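Local coordinates for putative Acetyltransferase from the GNAT family (Novosphingobium aromaticivorans DSM 12444, PDB 3EC4), which probably transfers an acyl group, most likely acetyl from acetyl-CoA, as a member of the GNAT acetyltransferase family; its substrate is not identified, at residues Asn201-Ala204 / Ile205-Tyr208. Residues are numbered along the deposited sequence; the frame is centred on the assembly and turned at random.
Sequences NASA and IRLY
Tyr208 folds back over Ala204, one turn earlier in helix 202-210. Its CG lies anti to the carbonyl carbon (chi1 -56°), which swings the ring toward the N-terminal end of the helix. One ring face then meets Ala204 O, 3.0 Å above the ring plane and offset toward the rim. Ring atom CE2 also touches Ala204 CB at 3.9 Å. That same carbonyl oxygen accepts from Tyr208 N at 2.9 Å. The tyrosine also packs on Leu195 and Ser197 of strand 192-198, Met87 of strand 76-88 and Ile179 of helix 174-188, joining its helix to the sheet of this GNAT-family fold. Without the ring, as with an alanine here, Ala204 CB would probably lose its aromatic neighbour and a gap would be likely to open toward Met87, Leu195 and Ile179.

Arg206 also turns back, on the outer side. Its chain bends at chi3 (-60°), and one guanidinium face lies over Ser203 CA and Ala202 O, both offset toward the rim. NH1 comes to 3.7 Å from Ala202 CB. Asn201 O takes Ile205 N at 3.0 Å. Asn201 is the N-cap: its OD1 accepts from Ala204 N at 3.2 Å, the donor standing above the carbonyl plane. The cap thus satisfies a first-turn amide that has no earlier helical turn to bond to.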
loop_
_atom_site.group_PDB
_atom_site.type_symbol
_atom_site.label_atom_id
_atom_site.label_comp_id
_atom_site.label_asym_id
_atom_site.label_seq_id
_atom_site.Cartn_x
_atom_site.Cartn_y
_atom_site.Cartn_z
ATOM N N ASN A 201 -10.497 -0.602 11.733
ATOM C CA ASN A 201 -9.590 -1.530 12.381
ATOM C C ASN A 201 -8.949 -0.931 13.642
ATOM O O ASN A 201 -7.769 -0.563 13.659
ATOM C CB ASN A 201 -8.587 -2.034 11.369
ATOM C CG ASN A 201 -7.890 -3.307 11.805
ATOM O OD1 ASN A 201 -7.916 -3.681 12.978
ATOM N ND2 ASN A 201 -7.212 -3.945 10.861
ATOM N N ALA A 202 -9.745 -0.897 14.701
ATOM C CA ALA A 202 -9.367 -0.309 15.993
ATOM C C ALA A 202 -8.045 -0.910 16.518
ATOM O O ALA A 202 -7.121 -0.186 16.902
ATOM C CB ALA A 202 -10.525 -0.471 17.035
ATOM N N SER A 203 -7.954 -2.232 16.440
ATOM C CA SER A 203 -6.794 -2.983 16.864
ATOM C C SER A 203 -5.500 -2.585 16.131
ATOM O O SER A 203 -4.443 -2.351 16.758
ATOM C CB SER A 203 -7.076 -4.470 16.661
ATOM O OG SER A 203 -5.926 -5.218 16.957
ATOM N N ALA A 204 -5.582 -2.563 14.813
ATOM C CA ALA A 204 -4.459 -2.197 13.938
ATOM C C ALA A 204 -4.011 -0.780 14.220
ATOM O O ALA A 204 -2.816 -0.501 14.282
ATOM C CB ALA A 204 -4.852 -2.373 12.438
ATOM N N ILE A 205 -4.946 0.145 14.349
ATOM C CA ILE A 205 -4.589 1.558 14.678
ATOM C C ILE A 205 -3.810 1.664 15.996
ATOM O O ILE A 205 -2.851 2.398 16.101
ATOM C CB ILE A 205 -5.856 2.464 14.649
ATOM C CG1 ILE A 205 -6.435 2.527 13.200
ATOM C CG2 ILE A 205 -5.624 3.859 15.245
ATOM C CD1 ILE A 205 -7.841 3.098 13.141
ATOM N N ARG A 206 -4.214 0.897 17.009
ATOM C CA ARG A 206 -3.482 0.848 18.268
ATOM C C ARG A 206 -2.094 0.283 18.090
ATOM O O ARG A 206 -1.151 0.787 18.700
ATOM C CB ARG A 206 -4.265 0.022 19.322
ATOM C CG ARG A 206 -5.505 0.710 19.863
ATOM C CD ARG A 206 -6.108 -0.066 21.042
ATOM N NE ARG A 206 -6.519 -1.443 20.743
ATOM C CZ ARG A 206 -7.759 -1.824 20.404
ATOM N NH1 ARG A 206 -8.729 -0.944 20.272
ATOM N NH2 ARG A 206 -8.017 -3.106 20.172
ATOM N N LEU A 207 -1.948 -0.723 17.231
ATOM C CA LEU A 207 -0.659 -1.310 16.986
ATOM C C LEU A 207 0.230 -0.264 16.355
ATOM O O LEU A 207 1.352 -0.017 16.810
ATOM C CB LEU A 207 -0.745 -2.536 16.077
ATOM C CG LEU A 207 0.552 -2.975 15.421
ATOM C CD1 LEU A 207 1.607 -3.357 16.506
ATOM C CD2 LEU A 207 0.307 -4.128 14.448
ATOM N N TYR A 208 -0.299 0.383 15.319
ATOM C CA TYR A 208 0.480 1.425 14.631
ATOM C C TYR A 208 0.841 2.580 15.539
ATOM O O TYR A 208 1.976 3.047 15.485
ATOM C CB TYR A 208 -0.238 1.904 13.377
ATOM C CG TYR A 208 -0.557 0.807 12.404
ATOM C CD1 TYR A 208 0.337 -0.230 12.138
ATOM C CD2 TYR A 208 -1.775 0.812 11.737
ATOM C CE1 TYR A 208 -0.004 -1.255 11.243
ATOM C CE2 TYR A 208 -2.097 -0.185 10.834
ATOM C CZ TYR A 208 -1.223 -1.210 10.593
ATOM O OH TYR A 208 -1.625 -2.176 9.692
#